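Local coordinates for protein Csc2 (Thermofilum pendens, PDB 4TXD) that probably binds CRISPR RNA as the Cas7-family member of a type I-D interference system, and carries a bound zinc ion, at residues K96-T101 / T172-A177; R102-Q107 / L262-E267; K194-F199 / V248-P253. One frame throughout, in Å; residues are numbered along the deposited sequence.

Contact 1. Residues K96-T101 / T172-A177; sequences KLMAVT and TIFGAA
Met98 and Thr101 of helix 94-115 reach the ring of Phe174, which sits at the end of helix 169-174. The Met98 chain leaves beside the backbone N and then folds twice, at chi2 (-83°) and chi3 (-71°). The fold brings Met98 SD within 4.0 Å of Phe174 CD1 in an oblique approach. It also places Met98 CE 3.4 Å from the backbone O of Phe174. The two side chains run past one another in opposite senses.

Thr101 comes to the far end of the ring; the two side chains cross at about a right angle. Its methyl CG2 lies 3.8 Å from Phe174 CZ. The same rotation (chi1 -59°) turns Thr101 OG1 back along the helix, where it donates to Leu97 O at 2.8 Å. Leu97 O also accepts from Thr101 N, and the two donors reach it from opposite faces of the carbonyl plane. With an alanine here, a gap would probably open beside Phe174 CZ, and Leu97 O would be left with the backbone donor alone.

Ile173 CG2 lies over the centre of one ring face, 3.9 Å above the plane of Phe174. Gly175, just past the helix, has a positive phi. Cys171 of this helix and Cys168 just before it bind the zinc ion. The Met98-Phe174 pair is a Met-aromatic contact, and it joins a helix of the RRM-like core to the zinc-binding region.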
loop_
_atom_site.group_PDB
_atom_site.type_symbol
_atom_site.label_atom_id
_atom_site.label_comp_id
_atom_site.label_asym_id
_atom_site.label_seq_id
_atom_site.Cartn_x
_atom_site.Cartn_y
_atom_site.Cartn_z
ATOM N N LYS A 96 2.997 8.255 3.956
ATOM C CA LYS A 96 4.266 7.846 3.342
ATOM C C LYS A 96 4.208 6.385 2.889
ATOM O O LYS A 96 4.698 6.050 1.810
ATOM C CB LYS A 96 5.453 8.048 4.293
ATOM C CG LYS A 96 5.603 9.475 4.768
ATOM C CD LYS A 96 6.925 9.693 5.507
ATOM C CE LYS A 96 7.006 11.136 6.013
ATOM N NZ LYS A 96 8.292 11.397 6.693
ATOM N N LEU A 97 3.629 5.523 3.726
ATOM C CA LEU A 97 3.449 4.118 3.375
ATOM C C LEU A 97 2.581 3.985 2.114
ATOM O O LEU A 97 2.912 3.218 1.192
ATOM C CB LEU A 97 2.825 3.346 4.543
ATOM C CG LEU A 97 3.762 3.162 5.741
ATOM C CD1 LEU A 97 2.999 2.610 6.913
ATOM C CD2 LEU A 97 4.928 2.221 5.384
ATOM N N MET A 98 1.488 4.742 2.067
ATOM C CA MET A 98 0.655 4.799 0.868
ATOM C C MET A 98 1.453 5.187 -0.360
ATOM O O MET A 98 1.374 4.522 -1.392
ATOM C CB MET A 98 -0.492 5.814 1.030
ATOM C CG MET A 98 -1.598 5.368 1.932
ATOM S SD MET A 98 -2.777 4.325 1.067
ATOM C CE MET A 98 -3.584 5.489 0.004
ATOM N N ALA A 99 2.179 6.292 -0.256
ATOM C CA ALA A 99 2.896 6.836 -1.392
ATOM C C ALA A 99 3.889 5.813 -1.932
ATOM O O ALA A 99 3.921 5.575 -3.142
ATOM C CB ALA A 99 3.607 8.115 -1.017
ATOM N N VAL A 100 4.685 5.197 -1.056
ATOM C CA VAL A 100 5.747 4.326 -1.570
ATOM C C VAL A 100 5.153 3.016 -2.076
ATOM O O VAL A 100 5.664 2.438 -3.052
ATOM C CB VAL A 100 6.866 4.025 -0.522
ATOM C CG1 VAL A 100 7.579 5.309 -0.099
ATOM C CG2 VAL A 100 6.331 3.248 0.688
ATOM N N THR A 101 4.077 2.546 -1.444
ATOM C CA THR A 101 3.512 1.258 -1.827
ATOM C C THR A 101 2.795 1.409 -3.169
ATOM O O THR A 101 2.883 0.534 -4.047
ATOM C CB THR A 101 2.543 0.703 -0.773
ATOM O OG1 THR A 101 3.220 0.552 0.482
ATOM C CG2 THR A 101 1.982 -0.660 -1.203
ATOM N N THR A 172 -7.397 2.342 -8.612
ATOM C CA THR A 172 -8.590 1.766 -8.058
ATOM C C THR A 172 -8.391 1.203 -6.672
ATOM O O THR A 172 -9.279 1.185 -5.883
ATOM C CB THR A 172 -9.213 0.723 -8.991
ATOM O OG1 THR A 172 -8.324 -0.352 -9.172
ATOM C CG2 THR A 172 -9.511 1.334 -10.308
ATOM N N ILE A 173 -7.196 0.747 -6.390
ATOM C CA ILE A 173 -6.946 0.139 -5.091
ATOM C C ILE A 173 -6.609 1.198 -4.037
ATOM O O ILE A 173 -7.150 1.177 -2.929
ATOM C CB ILE A 173 -5.791 -0.897 -5.163
ATOM C CG1 ILE A 173 -6.246 -2.144 -5.937
ATOM C CG2 ILE A 173 -5.348 -1.303 -3.765
ATOM C CD1 ILE A 173 -5.093 -3.059 -6.329
ATOM N N PHE A 174 -5.714 2.116 -4.383
ATOM C CA PHE A 174 -5.229 3.085 -3.411
ATOM C C PHE A 174 -5.959 4.426 -3.477
ATOM O O PHE A 174 -5.719 5.315 -2.649
ATOM C CB PHE A 174 -3.722 3.294 -3.585
ATOM C CG PHE A 174 -2.922 2.065 -3.293
ATOM C CD1 PHE A 174 -2.712 1.662 -1.979
ATOM C CD2 PHE A 174 -2.395 1.298 -4.327
ATOM C CE1 PHE A 174 -1.973 0.505 -1.695
ATOM C CE2 PHE A 174 -1.650 0.138 -4.058
ATOM C CZ PHE A 174 -1.444 -0.261 -2.742
ATOM N N GLY A 175 -6.830 4.583 -4.472
ATOM C CA GLY A 175 -7.671 5.769 -4.532
ATOM C C GLY A 175 -7.253 6.884 -5.469
ATOM O O GLY A 175 -6.098 6.982 -5.894
ATOM N N ALA A 176 -8.212 7.757 -5.769
ATOM C CA ALA A 176 -7.994 8.856 -6.699
ATOM C C ALA A 176 -9.142 9.845 -6.616
ATOM O O ALA A 176 -10.270 9.475 -6.271
ATOM C CB ALA A 176 -7.849 8.333 -8.139
ATOM N N ALA A 177 -8.847 11.096 -6.938
ATOM C CA ALA A 177 -9.875 12.126 -7.052
ATOM C C ALA A 177 -10.142 12.358 -8.536
ATOM O O ALA A 177 -9.290 12.890 -9.249
ATOM C CB ALA A 177 -9.439 13.408 -6.359
#

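Contact 2. Residues R102-Q107 / L262-E267; sequences RRQMLQ and LATLRE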
loop_
_atom_site.group_PDB
_atom_site.type_symbol
_atom_site.label_atom_id
_atom_site.label_comp_id
_atom_site.label_asym_id
_atom_site.label_seq_id
_atom_site.Cartn_x
_atom_site.Cartn_y
_atom_site.Cartn_z
ATOM N N ARG A 102 2.115 2.513 -3.351
ATOM C CA ARG A 102 1.432 2.736 -4.599
ATOM C C ARG A 102 2.399 3.027 -5.725
ATOM O O ARG A 102 2.218 2.607 -6.809
ATOM C CB ARG A 102 0.331 3.776 -4.452
ATOM C CG ARG A 102 0.614 5.125 -4.974
ATOM C CD ARG A 102 -0.581 5.667 -5.727
ATOM N NE ARG A 102 -1.502 6.291 -4.823
ATOM C CZ ARG A 102 -2.809 6.410 -4.991
ATOM N NH1 ARG A 102 -3.473 7.017 -4.066
ATOM N NH2 ARG A 102 -3.451 5.913 -6.023
ATOM N N ARG A 103 3.464 3.714 -5.404
ATOM C CA ARG A 103 4.516 3.954 -6.385
ATOM C C ARG A 103 5.176 2.636 -6.826
ATOM O O ARG A 103 5.528 2.463 -8.003
ATOM C CB ARG A 103 5.557 4.927 -5.814
ATOM C CG ARG A 103 6.400 5.624 -6.864
ATOM C CD ARG A 103 7.666 4.856 -7.143
ATOM N NE ARG A 103 8.365 5.335 -8.334
ATOM C CZ ARG A 103 8.119 4.906 -9.567
ATOM N NH1 ARG A 103 7.177 3.993 -9.777
ATOM N NH2 ARG A 103 8.811 5.389 -10.590
ATOM N N GLN A 104 5.330 1.706 -5.889
ATOM C CA GLN A 104 5.868 0.390 -6.215
ATOM C C GLN A 104 4.902 -0.414 -7.105
ATOM O O GLN A 104 5.317 -1.020 -8.100
ATOM C CB GLN A 104 6.194 -0.393 -4.935
ATOM C CG GLN A 104 6.683 -1.841 -5.161
ATOM C CD GLN A 104 7.983 -1.948 -5.972
ATOM O OE1 GLN A 104 8.663 -0.954 -6.243
ATOM N NE2 GLN A 104 8.321 -3.172 -6.367
ATOM N N MET A 105 3.619 -0.422 -6.763
ATOM C CA MET A 105 2.651 -1.129 -7.603
ATOM C C MET A 105 2.656 -0.564 -9.013
ATOM O O MET A 105 2.575 -1.311 -9.997
ATOM C CB MET A 105 1.232 -1.057 -7.022
ATOM C CG MET A 105 0.208 -1.773 -7.931
ATOM S SD MET A 105 -1.478 -1.854 -7.304
ATOM C CE MET A 105 -1.285 -3.020 -5.961
ATOM N N LEU A 106 2.795 0.735 -9.109
ATOM C CA LEU A 106 2.860 1.398 -10.372
ATOM C C LEU A 106 4.085 0.957 -11.180
ATOM O O LEU A 106 4.017 0.779 -12.379
ATOM C CB LEU A 106 2.837 2.892 -10.177
ATOM C CG LEU A 106 3.002 3.704 -11.431
ATOM C CD1 LEU A 106 2.126 3.195 -12.554
ATOM C CD2 LEU A 106 2.824 5.181 -11.224
ATOM N N GLN A 107 5.199 0.772 -10.493
ATOM C CA GLN A 107 6.428 0.370 -11.186
ATOM C C GLN A 107 6.280 -1.074 -11.654
ATOM O O GLN A 107 6.714 -1.424 -12.754
ATOM C CB GLN A 107 7.657 0.556 -10.282
ATOM C CG GLN A 107 9.011 0.393 -10.995
ATOM C CD GLN A 107 9.180 1.321 -12.192
ATOM O OE1 GLN A 107 8.702 2.463 -12.196
ATOM N NE2 GLN A 107 9.855 0.824 -13.225
ATOM N N LEU A 262 4.028 -4.567 -1.456
ATOM C CA LEU A 262 4.650 -4.332 -0.154
ATOM C C LEU A 262 5.972 -5.094 -0.036
ATOM O O LEU A 262 7.006 -4.534 0.316
ATOM C CB LEU A 262 3.698 -4.773 0.948
ATOM C CG LEU A 262 3.447 -3.965 2.214
ATOM C CD1 LEU A 262 3.594 -2.482 1.988
ATOM C CD2 LEU A 262 2.046 -4.297 2.698
ATOM N N ALA A 263 5.913 -6.384 -0.348
ATOM C CA ALA A 263 7.047 -7.292 -0.207
ATOM C C ALA A 263 8.207 -6.931 -1.122
ATOM O O ALA A 263 9.352 -7.308 -0.858
ATOM C CB ALA A 263 6.592 -8.730 -0.477
ATOM N N THR A 264 7.925 -6.194 -2.193
ATOM C CA THR A 264 8.972 -5.854 -3.147
ATOM C C THR A 264 9.496 -4.439 -3.019
ATOM O O THR A 264 10.330 -4.012 -3.818
ATOM C CB THR A 264 8.505 -6.066 -4.609
ATOM O OG1 THR A 264 7.228 -5.447 -4.810
ATOM C CG2 THR A 264 8.399 -7.563 -4.915
ATOM N N LEU A 265 9.013 -3.711 -2.019
ATOM C CA LEU A 265 9.597 -2.422 -1.673
ATOM C C LEU A 265 11.087 -2.558 -1.357
ATOM O O LEU A 265 11.481 -3.380 -0.529
ATOM C CB LEU A 265 8.883 -1.809 -0.462
ATOM C CG LEU A 265 7.504 -1.193 -0.663
ATOM C CD1 LEU A 265 6.897 -0.837 0.679
ATOM C CD2 LEU A 265 7.653 0.041 -1.549
ATOM N N ARG A 266 11.896 -1.738 -2.002
ATOM C CA ARG A 266 13.318 -1.709 -1.714
ATOM C C ARG A 266 13.837 -0.274 -1.725
ATOM O O ARG A 266 14.125 0.293 -0.661
ATOM C CB ARG A 266 14.089 -2.589 -2.709
ATOM C CG ARG A 266 15.569 -2.640 -2.418
ATOM C CD ARG A 266 16.250 -3.866 -3.012
ATOM N NE ARG A 266 17.441 -4.223 -2.243
ATOM C CZ ARG A 266 18.640 -3.674 -2.416
ATOM N NH1 ARG A 266 18.817 -2.737 -3.340
ATOM N NH2 ARG A 266 19.664 -4.061 -1.664
ATOM N N GLU A 267 13.945 0.332 -2.906
ATOM C CA GLU A 267 14.434 1.709 -2.986
ATOM C C GLU A 267 13.290 2.692 -2.796
ATOM O O GLU A 267 12.388 2.762 -3.624
ATOM C CB GLU A 267 15.131 1.974 -4.321
ATOM C CG GLU A 267 16.255 0.997 -4.654
ATOM C CD GLU A 267 17.442 1.099 -3.714
ATOM O OE1 GLU A 267 17.537 2.102 -2.968
ATOM O OE2 GLU A 267 18.287 0.169 -3.725
HETATM O O HOH W 1 10.551 0.291 -3.882
#
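Gln104 of helix 94-115 reaches out to Thr264 and Leu265, in the turn that follows helix 252-263. Gln104 CB starts the contact on the apolar side, 3.7 Å from Leu265 CD2. CG stands opposite the backbone N (chi1 176°). Gln104 CG is 4.2 Å from Leu265 CD2. Gln104 CG is also 3.7 Å from Thr264 OG1, so it passes from one partner to the other. A bend at chi2 (61°) then brings the amide to Thr264; the two side chains cross at about a right angle. Gln104 CD is 3.8 Å from Thr264 OG1.

The two helices are placed as the two helices of an RRM-like fold, consistent with the strand order of the sheet. Both pack on the antiparallel sheet: Leu262 and Leu265 touch Ile282 and Val280 of strand 277-288, and Thr101 touches Phe199 of strand 197-204. Gln104 joins helix 94-115 to the turn after helix 252-263, at a partly buried place away from the zinc site.

At the amide the two tip atoms part. Gln104 NE2 donates to Thr264 OG1 at 3.0 Å, a weak bond with an N-H...O angle of 150°. The stronger partner of Thr264 OG1 is Tyr260 O, in the last turn of helix 252-263. Gln104 OE1 instead takes a hydrogen bond from a water at 3.3 Å. That water accepts from Arg266 N at 3.1 Å and donates to Glu267 O, also at 3.1 Å. It thus links the glutamine to strand 267-268. Arg266 NH1 makes a salt bridge to Glu267 OE2.

Contact 3. Residues K194-F199 / V248-P253; sequences KTRVRF and VDLTEP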
loop_
_atom_site.group_PDB
_atom_site.type_symbol
_atom_site.label_atom_id
_atom_site.label_comp_id
_atom_site.label_asym_id
_atom_site.label_seq_id
_atom_site.Cartn_x
_atom_site.Cartn_y
_atom_site.Cartn_z
ATOM N N LYS A 194 -11.797 6.138 -2.511
ATOM C CA LYS A 194 -11.010 6.058 -1.283
ATOM C C LYS A 194 -10.200 4.768 -1.260
ATOM O O LYS A 194 -10.622 3.746 -1.792
ATOM C CB LYS A 194 -11.901 6.130 -0.042
ATOM C CG LYS A 194 -12.437 7.525 0.266
ATOM C CD LYS A 194 -13.238 7.532 1.558
ATOM C CE LYS A 194 -12.479 8.199 2.692
ATOM N NZ LYS A 194 -12.282 9.651 2.426
ATOM N N THR A 195 -9.025 4.820 -0.638
ATOM C CA THR A 195 -8.184 3.617 -0.572
ATOM C C THR A 195 -8.873 2.445 0.149
ATOM O O THR A 195 -9.560 2.619 1.167
ATOM C CB THR A 195 -6.827 3.923 0.125
ATOM O OG1 THR A 195 -5.993 2.758 0.070
ATOM C CG2 THR A 195 -7.033 4.338 1.596
ATOM N N ARG A 196 -8.696 1.245 -0.396
ATOM C CA ARG A 196 -9.182 0.027 0.238
ATOM C C ARG A 196 -8.029 -0.633 1.010
ATOM O O ARG A 196 -8.165 -1.722 1.557
ATOM C CB ARG A 196 -9.778 -0.928 -0.816
ATOM C CG ARG A 196 -11.285 -0.678 -1.090
ATOM C CD ARG A 196 -11.820 -1.542 -2.252
ATOM N NE ARG A 196 -11.196 -1.142 -3.503
ATOM C CZ ARG A 196 -10.962 -1.938 -4.542
ATOM N NH1 ARG A 196 -11.313 -3.222 -4.513
ATOM N NH2 ARG A 196 -10.374 -1.429 -5.611
ATOM N N VAL A 197 -6.899 0.062 1.034
ATOM C CA VAL A 197 -5.704 -0.349 1.787
ATOM C C VAL A 197 -5.374 0.769 2.782
ATOM O O VAL A 197 -4.874 1.820 2.390
ATOM C CB VAL A 197 -4.493 -0.605 0.852
ATOM C CG1 VAL A 197 -3.233 -1.005 1.653
ATOM C CG2 VAL A 197 -4.843 -1.669 -0.198
ATOM N N ARG A 198 -5.714 0.561 4.051
ATOM C CA ARG A 198 -5.499 1.569 5.084
ATOM C C ARG A 198 -4.301 1.203 5.960
ATOM O O ARG A 198 -4.333 0.194 6.654
ATOM C CB ARG A 198 -6.742 1.714 5.964
ATOM C CG ARG A 198 -7.927 2.376 5.289
ATOM C CD ARG A 198 -8.625 3.335 6.251
ATOM N NE ARG A 198 -10.012 2.966 6.523
ATOM C CZ ARG A 198 -10.434 2.396 7.650
ATOM N NH1 ARG A 198 -9.578 2.113 8.624
ATOM N NH2 ARG A 198 -11.718 2.103 7.803
ATOM N N PHE A 199 -3.267 2.028 5.939
ATOM C CA PHE A 199 -2.077 1.761 6.754
ATOM C C PHE A 199 -2.170 2.371 8.147
ATOM O O PHE A 199 -2.592 3.521 8.291
ATOM C CB PHE A 199 -0.815 2.308 6.086
ATOM C CG PHE A 199 -0.345 1.511 4.910
ATOM C CD1 PHE A 199 0.380 0.340 5.093
ATOM C CD2 PHE A 199 -0.616 1.943 3.615
ATOM C CE1 PHE A 199 0.826 -0.405 4.001
ATOM C CE2 PHE A 199 -0.175 1.213 2.518
ATOM C CZ PHE A 199 0.544 0.035 2.705
ATOM N N VAL A 248 -9.605 -4.038 2.639
ATOM C CA VAL A 248 -11.051 -4.268 2.626
ATOM C C VAL A 248 -11.609 -4.323 1.203
ATOM O O VAL A 248 -11.134 -3.618 0.313
ATOM C CB VAL A 248 -11.815 -3.167 3.423
ATOM C CG1 VAL A 248 -11.425 -3.197 4.889
ATOM C CG2 VAL A 248 -11.530 -1.803 2.853
ATOM N N ASP A 249 -12.607 -5.181 1.001
ATOM C CA ASP A 249 -13.342 -5.273 -0.262
ATOM C C ASP A 249 -12.449 -5.501 -1.474
ATOM O O ASP A 249 -12.741 -5.023 -2.572
ATOM C CB ASP A 249 -14.189 -4.011 -0.462
ATOM C CG ASP A 249 -15.252 -3.869 0.600
ATOM O OD1 ASP A 249 -15.777 -4.914 1.037
ATOM O OD2 ASP A 249 -15.551 -2.730 1.013
ATOM N N LEU A 250 -11.360 -6.239 -1.273
ATOM C CA LEU A 250 -10.483 -6.604 -2.371
ATOM C C LEU A 250 -10.872 -7.950 -2.963
ATOM O O LEU A 250 -11.399 -8.818 -2.268
ATOM C CB LEU A 250 -9.016 -6.674 -1.914
ATOM C CG LEU A 250 -8.373 -5.411 -1.340
ATOM C CD1 LEU A 250 -6.897 -5.659 -1.131
ATOM C CD2 LEU A 250 -8.591 -4.229 -2.281
ATOM N N THR A 251 -10.601 -8.104 -4.252
ATOM C CA THR A 251 -10.603 -9.419 -4.895
ATOM C C THR A 251 -9.284 -10.137 -4.627
ATOM O O THR A 251 -8.328 -9.523 -4.161
ATOM C CB THR A 251 -10.784 -9.305 -6.401
ATOM O OG1 THR A 251 -9.669 -8.595 -6.940
ATOM C CG2 THR A 251 -12.081 -8.544 -6.744
ATOM N N GLU A 252 -9.225 -11.407 -4.973
ATOM C CA GLU A 252 -8.037 -12.194 -4.851
ATOM C C GLU A 252 -6.817 -11.582 -5.502
ATOM O O GLU A 252 -5.841 -11.411 -4.847
ATOM C CB GLU A 252 -8.280 -13.627 -5.324
ATOM C CG GLU A 252 -7.046 -14.484 -5.413
ATOM C CD GLU A 252 -7.350 -15.972 -5.467
ATOM O OE1 GLU A 252 -8.468 -16.402 -5.198
ATOM O OE2 GLU A 252 -6.433 -16.718 -5.752
ATOM N N PRO A 253 -6.855 -11.228 -6.768
ATOM C CA PRO A 253 -5.623 -10.669 -7.336
ATOM C C PRO A 253 -5.245 -9.285 -6.801
ATOM O O PRO A 253 -4.066 -8.913 -6.817
ATOM C CB PRO A 253 -5.920 -10.592 -8.839
ATOM C CG PRO A 253 -7.389 -10.633 -8.954
ATOM C CD PRO A 253 -7.901 -11.418 -7.792
#
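NH1 of Arg196 is gripped by two acceptors, the backbone O of Asp249 and the carboxylate of Glu254. The bond from Arg196 NH1 to Asp249 O measures 3.0 Å, with an N-H...O angle of 156°. Asp249 O lies at the edge of the guanidinium, close to its plane. The donor, however, stands above the Asp249 carbonyl plane, 37° out of it. NH2 of Arg196 has its own partner, Thr172 O. Leu250 CD2 lies over one face of the guanidinium, 4.0 Å from Arg196 CZ. These contacts probably hold the group against turning.

The arginine chain runs extended to CD and bends at chi3 (-66°). Along the way Arg196 CG passes 3.3 Å from Val248 O. The backbones are joined too. Val248 N donates to Arg196 O at 2.9 Å, in the carbonyl plane. Val248 CG2 packs 3.6 Å from Arg196 O.

Helix 252-263 starts just after this, with Thr251 as its N-cap. The contact sits where antiparallel strands 197-204 and 240-247 end their pairing. It lies at the turn into helix 252-263, consistent with the step from third strand to second helix of an RRM-like fold, with the buried Arg196 bonded to that turn.

Overall arrangement
Following the chain from the N terminus, past the first strands of the sheet, helix 94-115 supplies the opening segments of contacts 1 and 2. Contact 1 closes at 172-177, after the chain has passed the zinc ligands. Contact 3 opens next, at 194-199, and closes at 248-253 after a stretch of sheet strands. Contact 2 closes last, at 262-267. Contacts 1 and 2 therefore cross. Contact 3 follows contact 1 in series and falls within the span of contact 2. The three meet directly: Arg102 NH2 probably bonds to Gly175 O, Arg196 N probably to Ile173 O, and Leu262 packs on Phe199. Together they tie both core helices, the sheet and the zinc-bearing helix 169-174.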